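Local coordinates for HpuA (Kingella denitrificans ATCC 33394, PDB 5EC6), which probably serves as an outer-membrane lipoprotein receptor that binds haemoglobin so that haem iron can be taken up, at residues A[81-86]-A[114-119]; A[99-104]-A[192-197]; A[175-180]-A[302-307]; A[236-241]-A[250-255]. All coordinates share one frame; numbering follows the deposited sequence. Where two conformers were deposited one is given.

Contact 1: A[81-86]-A[114-119]; sequences YDFGTY and GKMIAC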
loop_
_atom_site.group_PDB
_atom_site.type_symbol
_atom_site.label_atom_id
_atom_site.label_comp_id
_atom_site.label_asym_id
_atom_site.label_seq_id
_atom_site.Cartn_x
_atom_site.Cartn_y
_atom_site.Cartn_z
ATOM N N TYR A 81 11.524 -12.195 1.920
ATOM C CA TYR A 81 10.335 -12.989 1.619
ATOM C C TYR A 81 9.650 -12.558 0.338
ATOM O O TYR A 81 9.605 -11.370 0.015
ATOM C CB TYR A 81 9.311 -12.969 2.757
ATOM C CG TYR A 81 9.896 -13.554 4.040
ATOM C CD1 TYR A 81 9.935 -14.956 4.229
ATOM C CD2 TYR A 81 10.512 -12.742 4.980
ATOM C CE1 TYR A 81 10.550 -15.488 5.356
ATOM C CE2 TYR A 81 11.124 -13.278 6.129
ATOM C CZ TYR A 81 11.155 -14.645 6.290
ATOM O OH TYR A 81 11.736 -15.129 7.438
ATOM N N ASP A 82 9.138 -13.523 -0.421
ATOM C CA ASP A 82 8.369 -13.111 -1.587
ATOM C C ASP A 82 6.923 -12.837 -1.241
ATOM O O ASP A 82 6.403 -13.221 -0.191
ATOM C CB ASP A 82 8.565 -14.063 -2.785
ATOM C CG ASP A 82 8.505 -15.515 -2.409
ATOM O OD1 ASP A 82 7.823 -15.842 -1.448
ATOM O OD2 ASP A 82 9.162 -16.325 -3.101
ATOM N N PHE A 83 6.275 -12.097 -2.130
ATOM C CA PHE A 83 4.851 -11.915 -2.092
ATOM C C PHE A 83 4.232 -13.068 -2.883
ATOM O O PHE A 83 4.498 -13.214 -4.074
ATOM C CB PHE A 83 4.473 -10.583 -2.708
ATOM C CG PHE A 83 5.014 -9.397 -1.941
ATOM C CD1 PHE A 83 4.458 -9.047 -0.719
ATOM C CD2 PHE A 83 6.109 -8.643 -2.429
ATOM C CE1 PHE A 83 4.957 -7.940 0.013
ATOM C CE2 PHE A 83 6.592 -7.557 -1.702
ATOM C CZ PHE A 83 6.023 -7.209 -0.496
ATOM N N GLY A 84 3.459 -13.895 -2.229
ATOM C CA GLY A 84 2.897 -15.034 -2.965
ATOM C C GLY A 84 1.473 -15.301 -2.614
ATOM O O GLY A 84 0.739 -14.430 -2.168
ATOM N N THR A 85 1.079 -16.564 -2.767
ATOM C CA THR A 85 -0.326 -16.891 -2.708
ATOM C C THR A 85 -0.886 -16.998 -1.315
ATOM O O THR A 85 -2.070 -16.796 -1.137
ATOM C CB THR A 85 -0.631 -18.180 -3.514
ATOM O OG1 THR A 85 -0.212 -19.328 -2.784
ATOM C CG2 THR A 85 0.096 -18.159 -4.843
ATOM N N TYR A 86 -0.067 -17.319 -0.307
ATOM C CA TYR A 86 -0.557 -17.553 1.052
ATOM C C TYR A 86 -0.315 -16.422 2.076
ATOM O O TYR A 86 -0.793 -16.507 3.214
ATOM C CB TYR A 86 0.083 -18.811 1.627
ATOM C CG TYR A 86 -0.388 -20.050 0.931
ATOM C CD1 TYR A 86 -1.668 -20.518 1.152
ATOM C CD2 TYR A 86 0.418 -20.697 0.015
ATOM C CE1 TYR A 86 -2.131 -21.646 0.510
ATOM C CE2 TYR A 86 -0.035 -21.829 -0.642
ATOM C CZ TYR A 86 -1.311 -22.289 -0.391
ATOM O OH TYR A 86 -1.781 -23.416 -1.038
ATOM N N GLY A 114 8.130 -15.949 12.841
ATOM C CA GLY A 114 7.326 -14.769 12.625
ATOM C C GLY A 114 6.123 -15.071 11.753
ATOM O O GLY A 114 5.812 -16.219 11.433
ATOM N N LYS A 115 5.408 -14.007 11.366
ATOM C CA LYS A 115 4.301 -14.150 10.421
ATOM C C LYS A 115 4.340 -12.943 9.462
ATOM O O LYS A 115 4.885 -11.907 9.801
ATOM C CB LYS A 115 2.926 -14.179 11.094
ATOM C CG LYS A 115 2.794 -15.192 12.232
ATOM C CD LYS A 115 1.404 -15.145 12.836
ATOM C CE LYS A 115 1.252 -16.057 14.052
ATOM N NZ LYS A 115 1.683 -17.436 13.735
ATOM N N MET A 116 3.681 -13.114 8.326
ATOM C CA MET A 116 3.606 -12.035 7.313
ATOM C C MET A 116 2.281 -11.978 6.623
ATOM O O MET A 116 1.627 -12.970 6.331
ATOM C CB MET A 116 4.724 -12.232 6.300
ATOM C CG MET A 116 4.785 -11.194 5.188
ATOM S SD MET A 116 6.130 -11.625 4.093
ATOM C CE MET A 116 5.933 -10.403 2.788
ATOM N N ILE A 117 1.851 -10.756 6.293
ATOM C CA ILE A 117 0.751 -10.600 5.357
ATOM C C ILE A 117 0.970 -9.321 4.518
ATOM O O ILE A 117 1.665 -8.372 4.960
ATOM C CB ILE A 117 -0.563 -10.486 6.122
ATOM C CG1 ILE A 117 -1.764 -10.765 5.172
ATOM C CG2 ILE A 117 -0.660 -9.168 6.837
ATOM C CD1 ILE A 117 -3.030 -11.193 5.813
ATOM N N ALA A 118 0.414 -9.344 3.303
ATOM C CA ALA A 118 0.448 -8.213 2.378
ATOM C C ALA A 118 -0.870 -8.143 1.624
ATOM O O ALA A 118 -1.728 -9.038 1.713
ATOM C CB ALA A 118 1.609 -8.336 1.441
ATOM N N CYS A 119 -1.102 -7.045 0.922
ATOM C CA CYS A 119 -2.371 -6.910 0.152
ATOM C C CYS A 119 -2.571 -8.029 -0.879
ATOM O O CYS A 119 -1.615 -8.449 -1.553
ATOM C CB CYS A 119 -2.401 -5.645 -0.663
ATOM S SG CYS A 119 -4.104 -5.019 -1.060
#
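Phe-83 and Met-116 meet with their side chains at about a right angle, and with Ala-118 they form the tight part of this apolar contact. Phe-83 CD1 lies 3.6 Å from Ala-118 CB, which sits at the ring edge near its plane. The Met-116 methyl approaches the same ring obliquely, CE standing 3.8 Å from Phe-83 CE1. In Met-116 CG is anti to the backbone N (chi1 -180°), and with the rest of the chain extended the sulfur and methyl reach residues 81-83. Along the way its sulfur passes 3.7 Å from Tyr-81 CB. The same sulfur makes an oblique Met-aromatic contact, SD lying 5.2 Å from the Tyr-81 ring centroid and 49° off the ring normal.

The other side is looser: Asp-82 turns its CB away and is partly exposed, and Thr-85 and Tyr-86, farther along the loop, are exposed. The Tyr-81 hydroxyl is directed outside the pair, to a hydrogen bond with Asp-111. Phe-83 also packs on Ile-71 and Tyr-73 of strand 65-74 and on Gln-137. The contact thus joins the four-stranded antiparallel sheet, at strand 80-81, one of its two outer strands, to strand 115-118, which runs between strands 104-109 and 136-142.

Contact 2: A[99-104]-A[192-197]; sequences RVLPNS and SSYETR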
loop_
_atom_site.group_PDB
_atom_site.type_symbol
_atom_site.label_atom_id
_atom_site.label_comp_id
_atom_site.label_asym_id
_atom_site.label_seq_id
_atom_site.Cartn_x
_atom_site.Cartn_y
_atom_site.Cartn_z
ATOM N N ARG A 99 -19.264 -7.339 -3.338
ATOM C CA ARG A 99 -17.897 -7.711 -2.976
ATOM C C ARG A 99 -17.631 -7.188 -1.578
ATOM O O ARG A 99 -17.696 -5.982 -1.335
ATOM C CB ARG A 99 -16.927 -7.105 -3.959
ATOM C CG ARG A 99 -16.996 -7.689 -5.359
ATOM C CD ARG A 99 -16.308 -9.039 -5.442
ATOM N NE ARG A 99 -16.321 -9.554 -6.813
ATOM C CZ ARG A 99 -17.392 -10.066 -7.431
ATOM N NH1 ARG A 99 -18.570 -10.169 -6.812
ATOM N NH2 ARG A 99 -17.280 -10.489 -8.686
ATOM N N VAL A 100 -17.404 -8.082 -0.639
ATOM C CA VAL A 100 -17.132 -7.674 0.727
ATOM C C VAL A 100 -15.726 -8.179 1.086
ATOM O O VAL A 100 -15.436 -9.370 0.962
ATOM C CB VAL A 100 -18.155 -8.233 1.717
ATOM C CG1 VAL A 100 -17.804 -7.847 3.139
ATOM C CG2 VAL A 100 -19.575 -7.747 1.384
ATOM N N LEU A 101 -14.876 -7.275 1.568
ATOM C CA LEU A 101 -13.598 -7.690 2.119
ATOM C C LEU A 101 -13.797 -8.183 3.527
ATOM O O LEU A 101 -14.359 -7.482 4.400
ATOM C CB LEU A 101 -12.584 -6.526 2.071
ATOM C CG LEU A 101 -11.151 -6.877 2.428
ATOM C CD1 LEU A 101 -10.530 -7.838 1.392
ATOM C CD2 LEU A 101 -10.289 -5.606 2.583
ATOM N N PRO A 102 -13.355 -9.426 3.821
ATOM C CA PRO A 102 -13.462 -9.858 5.222
ATOM C C PRO A 102 -12.629 -8.951 6.137
ATOM O O PRO A 102 -11.620 -8.420 5.669
ATOM C CB PRO A 102 -12.870 -11.255 5.194
ATOM C CG PRO A 102 -12.975 -11.702 3.777
ATOM C CD PRO A 102 -12.790 -10.463 2.948
ATOM N N ASN A 103 -13.043 -8.754 7.372
ATOM C CA ASN A 103 -12.332 -7.843 8.270
ATOM C C ASN A 103 -11.197 -8.459 9.072
ATOM O O ASN A 103 -10.495 -7.746 9.785
ATOM C CB ASN A 103 -13.292 -7.139 9.203
ATOM C CG ASN A 103 -14.328 -6.309 8.470
ATOM O OD1 ASN A 103 -14.114 -5.817 7.379
ATOM N ND2 ASN A 103 -15.451 -6.123 9.112
ATOM N N SER A 104 -11.017 -9.786 8.969
ATOM C CA SER A 104 -9.968 -10.512 9.687
ATOM C C SER A 104 -9.390 -11.553 8.755
ATOM O O SER A 104 -10.139 -12.163 7.954
ATOM C CB SER A 104 -10.558 -11.189 10.935
ATOM O OG SER A 104 -9.551 -11.807 11.698
ATOM N N SER A 192 -9.860 -2.460 7.502
ATOM C CA SER A 192 -10.933 -1.485 7.506
ATOM C C SER A 192 -12.105 -1.923 6.623
ATOM O O SER A 192 -11.949 -2.715 5.702
ATOM C CB SER A 192 -10.392 -0.126 7.037
ATOM O OG SER A 192 -9.820 -0.233 5.762
ATOM N N SER A 193 -13.296 -1.398 6.929
ATOM C CA SER A 193 -14.522 -1.887 6.270
ATOM C C SER A 193 -14.530 -1.566 4.819
ATOM O O SER A 193 -14.249 -0.415 4.394
ATOM C CB SER A 193 -15.768 -1.317 6.926
ATOM O OG SER A 193 -15.826 -1.717 8.279
ATOM N N TYR A 194 -14.890 -2.544 4.000
ATOM C CA TYR A 194 -14.896 -2.341 2.573
ATOM C C TYR A 194 -15.895 -3.267 1.949
ATOM O O TYR A 194 -15.718 -4.496 2.017
ATOM C CB TYR A 194 -13.523 -2.616 1.989
ATOM C CG TYR A 194 -13.205 -2.089 0.631
ATOM C CD1 TYR A 194 -13.882 -0.979 0.073
ATOM C CD2 TYR A 194 -12.158 -2.635 -0.104
ATOM C CE1 TYR A 194 -13.524 -0.479 -1.152
ATOM C CE2 TYR A 194 -11.800 -2.153 -1.338
ATOM C CZ TYR A 194 -12.479 -1.066 -1.878
ATOM O OH TYR A 194 -12.061 -0.626 -3.111
ATOM N N GLU A 195 -16.891 -2.670 1.288
ATOM C CA GLU A 195 -17.911 -3.423 0.537
ATOM C C GLU A 195 -18.265 -2.626 -0.675
ATOM O O GLU A 195 -18.567 -1.410 -0.580
ATOM C CB GLU A 195 -19.171 -3.642 1.377
ATOM C CG GLU A 195 -20.308 -4.290 0.582
ATOM C CD GLU A 195 -21.534 -4.620 1.419
ATOM O OE1 GLU A 195 -21.528 -4.460 2.663
ATOM O OE2 GLU A 195 -22.508 -5.106 0.784
ATOM N N THR A 196 -18.203 -3.251 -1.838
ATOM C CA THR A 196 -18.617 -2.567 -3.059
ATOM C C THR A 196 -19.752 -3.358 -3.688
ATOM O O THR A 196 -20.083 -4.450 -3.215
ATOM C CB THR A 196 -17.438 -2.423 -4.029
ATOM O OG1 THR A 196 -16.926 -3.719 -4.339
ATOM C CG2 THR A 196 -16.329 -1.597 -3.378
ATOM N N ARG A 197 -20.343 -2.801 -4.742
ATOM C CA ARG A 197 -21.326 -3.535 -5.561
ATOM C C ARG A 197 -21.110 -3.319 -7.057
ATOM O O ARG A 197 -21.124 -2.183 -7.516
ATOM C CB ARG A 197 -22.754 -3.140 -5.146
ATOM C CG ARG A 197 -23.541 -4.306 -4.564
ATOM C CD ARG A 197 -24.665 -3.891 -3.625
ATOM N NE ARG A 197 -24.962 -4.950 -2.655
ATOM C CZ ARG A 197 -25.477 -6.151 -2.950
ATOM N NH1 ARG A 197 -25.780 -6.489 -4.205
ATOM N NH2 ARG A 197 -25.694 -7.032 -1.976
HETATM O O HOH W 1 -15.528 -5.184 5.110
HETATM O O HOH W 2 -12.001 -5.402 5.496
HETATM O O HOH W 3 -17.375 -4.012 8.274
#
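Val-100 and Glu-195 face each other as a non-hydrogen-bonded antiparallel pair, and their side chains do the packing on that face. Val-100 CG2 comes 3.6 Å from Glu-195 CG, on the aliphatic part of the glutamate. Glu-195 is stretched out, with CG anti to the backbone N (chi1 174°), which lays that methylene beside the valine methyl.

On the face of Arg-99 and Thr-196 the contact is shorter: Thr-196 OG1, placed between its own backbone N and carbonyl carbon (chi1 58°), stands 3.4 Å from Arg-99 CB. The arginine then bends at chi2, and its guanidinium bonds to Thr-96 and Ser-125 instead. Between the two backbones, Arg-99 and Thr-196 exchange both N-H...O bonds, and Leu-101 N gives a third, 2.9 Å and nearly straight, to Tyr-194 O.

Past Leu-101, where CB meets Tyr-194 CB and CD2 lies at the edge of the tyrosine ring, waters join the chains. Asn-103 CG lies beside its backbone N (chi1 -60°), and the amide uses both ends. One water lies 2.7 Å from both Leu-101 O and Asn-103 OD1 and accepts from Tyr-194 N; a second lies between Asn-103 OD1 and Ser-192 O. A third accepts from Asn-103 ND2 and hydrogen-bonds to Ser-193 OG, which also bonds to Asn-228. This is a short two-stranded antiparallel ribbon, 99-100 with 195-196, beyond which waters bridge the chains.

Contact 3: A[175-180]-A[302-307]; sequences ATYEVI and GTRREY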
loop_
_atom_site.group_PDB
_atom_site.type_symbol
_atom_site.label_atom_id
_atom_site.label_comp_id
_atom_site.label_asym_id
_atom_site.label_seq_id
_atom_site.Cartn_x
_atom_site.Cartn_y
_atom_site.Cartn_z
ATOM N N ALA A 175 -6.957 15.340 -5.386
ATOM C CA ALA A 175 -7.148 13.927 -5.761
ATOM C C ALA A 175 -7.701 13.152 -4.582
ATOM O O ALA A 175 -7.359 13.437 -3.436
ATOM C CB ALA A 175 -5.808 13.322 -6.105
ATOM N N THR A 176 -8.565 12.203 -4.893
ATOM C CA THR A 176 -9.192 11.340 -3.905
ATOM C C THR A 176 -8.799 9.890 -4.161
ATOM O O THR A 176 -8.863 9.381 -5.286
ATOM C CB THR A 176 -10.717 11.537 -3.978
ATOM O OG1 THR A 176 -11.017 12.895 -3.612
ATOM C CG2 THR A 176 -11.452 10.637 -3.066
ATOM N N TYR A 177 -8.452 9.222 -3.064
ATOM C CA TYR A 177 -7.917 7.861 -3.056
ATOM C C TYR A 177 -8.870 6.958 -2.256
ATOM O O TYR A 177 -9.454 7.375 -1.258
ATOM C CB TYR A 177 -6.515 7.826 -2.444
ATOM C CG TYR A 177 -5.477 8.627 -3.198
ATOM C CD1 TYR A 177 -5.381 10.020 -3.025
ATOM C CD2 TYR A 177 -4.606 8.013 -4.082
ATOM C CE1 TYR A 177 -4.491 10.769 -3.754
ATOM C CE2 TYR A 177 -3.687 8.732 -4.789
ATOM C CZ TYR A 177 -3.624 10.114 -4.657
ATOM O OH TYR A 177 -2.699 10.863 -5.358
ATOM N N GLU A 178 -8.985 5.722 -2.720
ATOM C CA GLU A 178 -9.829 4.698 -2.123
ATOM C C GLU A 178 -8.829 3.743 -1.498
ATOM O O GLU A 178 -8.037 3.155 -2.225
ATOM C CB GLU A 178 -10.652 4.027 -3.232
ATOM C CG GLU A 178 -11.670 2.987 -2.754
ATOM C CD GLU A 178 -12.737 2.712 -3.809
ATOM O OE1 GLU A 178 -13.096 3.634 -4.616
ATOM O OE2 GLU A 178 -13.220 1.537 -3.871
ATOM N N VAL A 179 -8.884 3.577 -0.172
ATOM C CA VAL A 179 -7.778 2.954 0.558
ATOM C C VAL A 179 -8.294 1.835 1.497
ATOM O O VAL A 179 -9.480 1.819 1.890
ATOM C CB VAL A 179 -6.908 3.956 1.373
ATOM C CG1 VAL A 179 -6.430 5.097 0.486
ATOM C CG2 VAL A 179 -7.598 4.513 2.589
ATOM N N ILE A 180 -7.351 1.035 1.929
ATOM C CA ILE A 180 -7.591 0.056 2.993
ATOM C C ILE A 180 -6.531 0.226 4.064
ATOM O O ILE A 180 -5.356 0.430 3.767
ATOM C CB ILE A 180 -7.519 -1.370 2.428
ATOM C CG1 ILE A 180 -8.621 -1.612 1.375
ATOM C CG2 ILE A 180 -7.617 -2.409 3.550
ATOM C CD1 ILE A 180 -8.259 -2.733 0.447
ATOM N N GLY A 302 -3.717 2.369 -1.183
ATOM C CA GLY A 302 -4.862 2.438 -2.062
ATOM C C GLY A 302 -4.587 3.148 -3.363
ATOM O O GLY A 302 -3.435 3.467 -3.674
ATOM N N THR A 303 -5.661 3.352 -4.109
ATOM C CA THR A 303 -5.596 3.790 -5.491
ATOM C C THR A 303 -6.346 5.101 -5.663
ATOM O O THR A 303 -7.340 5.375 -4.984
ATOM C CB THR A 303 -6.195 2.695 -6.451
ATOM O OG1 THR A 303 -7.554 2.400 -6.084
ATOM C CG2 THR A 303 -5.328 1.453 -6.427
ATOM N N ARG A 304 -5.910 5.872 -6.645
ATOM C CA ARG A 304 -6.518 7.153 -6.994
ATOM C C ARG A 304 -7.835 6.914 -7.729
ATOM O O ARG A 304 -7.852 6.387 -8.840
ATOM C CB ARG A 304 -5.563 7.946 -7.883
ATOM C CG ARG A 304 -5.986 9.389 -8.134
ATOM C CD ARG A 304 -4.834 10.230 -8.640
ATOM N NE ARG A 304 -4.338 9.661 -9.900
ATOM C CZ ARG A 304 -3.156 9.961 -10.419
ATOM N NH1 ARG A 304 -2.391 10.842 -9.867
ATOM N NH2 ARG A 304 -2.805 9.384 -11.571
ATOM N N ARG A 305 -8.934 7.326 -7.134
ATOM C CA ARG A 305 -10.256 7.144 -7.723
ATOM C C ARG A 305 -10.566 8.280 -8.692
ATOM O O ARG A 305 -11.241 8.083 -9.706
ATOM C CB ARG A 305 -11.297 7.061 -6.588
ATOM C CG ARG A 305 -12.719 6.783 -7.034
ATOM C CD ARG A 305 -13.711 6.847 -5.874
ATOM N NE ARG A 305 -15.039 6.398 -6.329
ATOM C CZ ARG A 305 -15.896 7.146 -7.035
ATOM N NH1 ARG A 305 -15.611 8.407 -7.347
ATOM N NH2 ARG A 305 -17.047 6.622 -7.451
ATOM N N GLU A 306 -10.082 9.480 -8.385
ATOM C CA GLU A 306 -10.454 10.668 -9.150
ATOM C C GLU A 306 -9.402 11.715 -8.891
ATOM O O GLU A 306 -8.861 11.827 -7.767
ATOM C CB GLU A 306 -11.821 11.167 -8.738
ATOM C CG GLU A 306 -12.310 12.327 -9.571
ATOM C CD GLU A 306 -13.734 12.754 -9.274
ATOM O OE1 GLU A 306 -14.472 12.092 -8.493
ATOM O OE2 GLU A 306 -14.144 13.799 -9.875
ATOM N N TYR A 307 -9.150 12.528 -9.904
ATOM C CA TYR A 307 -8.307 13.700 -9.683
ATOM C C TYR A 307 -8.698 14.810 -10.609
ATOM O O TYR A 307 -9.314 14.590 -11.675
ATOM C CB TYR A 307 -6.809 13.366 -9.844
ATOM C CG TYR A 307 -6.392 13.037 -11.254
ATOM C CD1 TYR A 307 -6.507 11.724 -11.749
ATOM C CD2 TYR A 307 -5.930 14.016 -12.105
ATOM C CE1 TYR A 307 -6.150 11.420 -13.066
ATOM C CE2 TYR A 307 -5.572 13.722 -13.392
ATOM C CZ TYR A 307 -5.674 12.438 -13.876
ATOM O OH TYR A 307 -5.301 12.153 -15.181
HETATM O O HOH W 4 -2.684 12.682 -7.613
#
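Thr-176 O receives two backbone N-H groups from successive residues: Arg-305 N at 2.8 Å, in the carbonyl plane, and Glu-306 N at 3.3 Å in a weak bond. This is a classic beta bulge, with Arg-305 and Glu-306 both opposite Thr-176, and it shifts the register by one. On one side of it Thr-176 N bonds to Glu-306 O; on the other, Glu-178 and Thr-303 exchange both backbone bonds. The bulge also turns Arg-305 CB toward strand 175-180, where its extended chain brings CD to 3.5 Å from Glu-178 OE1. Arg-305 NE to that same OE1 is only a long salt bridge, 3.8 Å; the oxygen lies at the guanidinium edge, the carboxylate and guanidinium planes 20° apart. Glu-178 OE2 is hydrogen-bonded to Tyr-194 OH.

The pair belongs to the beta-barrel part of the protein: strand 174-185 also pairs with 208-215, and strand 298-308 with 283-289.

On the opposite face of the sheet, Tyr-177 and Arg-304 lie side by side, pointing the same way. Arg-304 CG sits over one ring face, and Arg-304 CB is 3.7 Å from Tyr-177 CE2. A water donates to Tyr-177 OH at 2.9 Å and accepts from Arg-304 NH1. Both groups have protein partners too, Tyr-177 OH at Gly-281 O and the guanidinium at Pro-279 and Ser-280. Near one end Gly-302 CA makes a CA-H...O contact with Glu-178 O, 3.3 Å.

Contact 4: A[236-241]-A[250-255]; sequences EMRDVN and TASSGG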
loop_
_atom_site.group_PDB
_atom_site.type_symbol
_atom_site.label_atom_id
_atom_site.label_comp_id
_atom_site.label_asym_id
_atom_site.label_seq_id
_atom_site.Cartn_x
_atom_site.Cartn_y
_atom_site.Cartn_z
ATOM N N GLU A 236 -9.061 8.772 12.031
ATOM C CA GLU A 236 -9.389 10.028 11.379
ATOM C C GLU A 236 -8.135 10.878 11.191
ATOM O O GLU A 236 -7.449 11.183 12.138
ATOM C CB GLU A 236 -10.425 10.816 12.183
ATOM C CG GLU A 236 -10.840 12.101 11.497
ATOM C CD GLU A 236 -12.057 12.790 12.092
ATOM O OE1 GLU A 236 -12.548 12.330 13.132
ATOM O OE2 GLU A 236 -12.533 13.757 11.449
ATOM N N MET A 237 -7.858 11.270 9.950
ATOM C CA MET A 237 -6.720 12.202 9.710
ATOM C C MET A 237 -7.069 13.525 10.304
ATOM O O MET A 237 -8.199 13.995 10.122
ATOM C CB MET A 237 -6.467 12.333 8.212
ATOM C CG MET A 237 -6.110 10.999 7.561
ATOM S SD MET A 237 -4.538 10.350 8.129
ATOM C CE MET A 237 -4.552 8.720 7.364
ATOM N N ARG A 238 -6.144 14.124 11.058
ATOM C CA ARG A 238 -6.373 15.384 11.743
ATOM C C ARG A 238 -5.635 16.577 11.133
ATOM O O ARG A 238 -6.254 17.615 10.857
ATOM C CB ARG A 238 -6.060 15.268 13.224
ATOM C CG ARG A 238 -7.050 14.334 13.966
ATOM C CD ARG A 238 -8.447 14.887 13.999
ATOM N NE ARG A 238 -9.324 14.086 14.829
ATOM C CZ ARG A 238 -10.583 14.396 15.140
ATOM N NH1 ARG A 238 -11.135 15.516 14.707
ATOM N NH2 ARG A 238 -11.287 13.577 15.926
ATOM N N ASP A 239 -4.321 16.544 11.075
ATOM C CA ASP A 239 -3.588 17.636 10.437
ATOM C C ASP A 239 -2.377 16.999 9.774
ATOM O O ASP A 239 -1.412 16.628 10.441
ATOM C CB ASP A 239 -3.105 18.665 11.440
ATOM C CG ASP A 239 -2.549 19.917 10.733
ATOM O OD1 ASP A 239 -2.758 20.037 9.525
ATOM O OD2 ASP A 239 -2.010 20.793 11.406
ATOM N N VAL A 240 -2.507 16.823 8.474
ATOM C CA VAL A 240 -1.494 16.152 7.696
ATOM C C VAL A 240 -1.062 17.054 6.543
ATOM O O VAL A 240 -1.863 17.431 5.721
ATOM C CB VAL A 240 -2.039 14.798 7.184
ATOM C CG1 VAL A 240 -0.992 14.090 6.327
ATOM C CG2 VAL A 240 -2.427 13.892 8.354
ATOM N N ASN A 241 0.243 17.365 6.523
ATOM C CA ASN A 241 0.826 18.214 5.507
ATOM C C ASN A 241 1.515 17.411 4.420
ATOM O O ASN A 241 2.141 16.406 4.734
ATOM C CB ASN A 241 1.827 19.167 6.146
ATOM C CG ASN A 241 1.135 20.191 7.045
ATOM O OD1 ASN A 241 0.366 21.021 6.574
ATOM N ND2 ASN A 241 1.339 20.064 8.339
ATOM N N THR A 250 -0.726 14.243 11.987
ATOM C CA THR A 250 -1.420 13.577 13.066
ATOM C C THR A 250 -2.770 13.005 12.624
ATOM O O THR A 250 -3.413 13.504 11.690
ATOM C CB THR A 250 -1.682 14.527 14.248
ATOM O OG1 THR A 250 -2.351 15.672 13.780
ATOM C CG2 THR A 250 -0.379 14.880 14.916
ATOM N N ALA A 251 -3.151 11.926 13.299
ATOM C CA ALA A 251 -4.454 11.305 13.178
ATOM C C ALA A 251 -4.914 10.883 14.551
ATOM O O ALA A 251 -4.113 10.875 15.489
ATOM C CB ALA A 251 -4.396 10.088 12.234
ATOM N N SER A 252 -6.214 10.576 14.684
ATOM C CA SER A 252 -6.774 10.136 15.965
ATOM C C SER A 252 -7.500 8.847 15.798
ATOM O O SER A 252 -8.100 8.558 14.726
ATOM C CB SER A 252 -7.729 11.196 16.539
ATOM O OG SER A 252 -8.778 11.462 15.654
ATOM N N SER A 253 -7.519 8.078 16.881
ATOM C CA SER A 253 -8.319 6.875 16.913
ATOM C C SER A 253 -8.663 6.573 18.353
ATOM O O SER A 253 -7.773 6.426 19.170
ATOM C CB SER A 253 -7.535 5.730 16.304
ATOM O OG SER A 253 -8.344 4.560 16.164
ATOM N N GLY A 254 -9.960 6.553 18.667
ATOM C CA GLY A 254 -10.330 6.261 20.065
ATOM C C GLY A 254 -9.709 7.133 21.149
ATOM O O GLY A 254 -9.436 6.655 22.263
ATOM N N GLY A 255 -9.478 8.392 20.835
ATOM C CA GLY A 255 -8.887 9.314 21.793
ATOM C C GLY A 255 -7.382 9.387 21.787
ATOM O O GLY A 255 -6.816 10.253 22.442
#
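Glu-236 and Ser-252 exchange both backbone N-H...O bonds as a hydrogen-bonded antiparallel pair. Ala-251 CB presses on the carbonyl of the same glutamate, 3.2 Å from Glu-236 O. At Met-237 the side chain goes to the opposite face, and its sulfur lies 4.1 Å from Ala-251 CB; both side chains also pack on Val-260 of strand 256-265.

Arg-238 comes next, and with Asp-239 it forms a classic beta bulge in the hairpin of strands 235-243 and 246-253: both amides give a hydrogen bond to Thr-250 O from the same face of its plane, Arg-238 N at 2.9 Å and Asp-239 N at 3.2 Å. The Arg-238 chain bends at chi2 (-66°), and its NE reaches Ser-252 OG at 2.8 Å, with the oxygen close to the guanidinium plane. NH2 adds a weak bond to that hydroxyl. In the conformer given, Glu-236 OE1 lies above one guanidinium face, toward its rim and 3.3 Å from Arg-238 NH2, probably a pairing of charges without a directed N-H.

Asp-239 O then accepts from Thr-250 N, while its carboxylate forms a salt bridge with Lys-220 and binds a glycerol, probably from the crystallisation liquor. The chain turns a corner at this residue, and Val-240 CG2 rests 3.5 Å from Thr-250 O.

Contact 1 is the buried one and wholly apolar across its segments, a loop laid on a strand; contacts 2, 3 and 4 are partly buried antiparallel pairings ruled by backbone bonds. Contacts 3 and 4 each contain a classic beta bulge, but contact 3 joins strands distant in sequence about 12 Å from the chain centre, whereas contact 4 is within one hairpin, about 19 Å out, and carries exposed charged groups. Contact 2 depends most on water. It touches contact 3 directly: Tyr-194 OH lies 2.6 Å from Glu-178 OE2, a probable hydrogen bond, and Leu-101 and Tyr-194 pack on Ile-180. Contacts 1 and 3 lie on opposite sides of the chain centre.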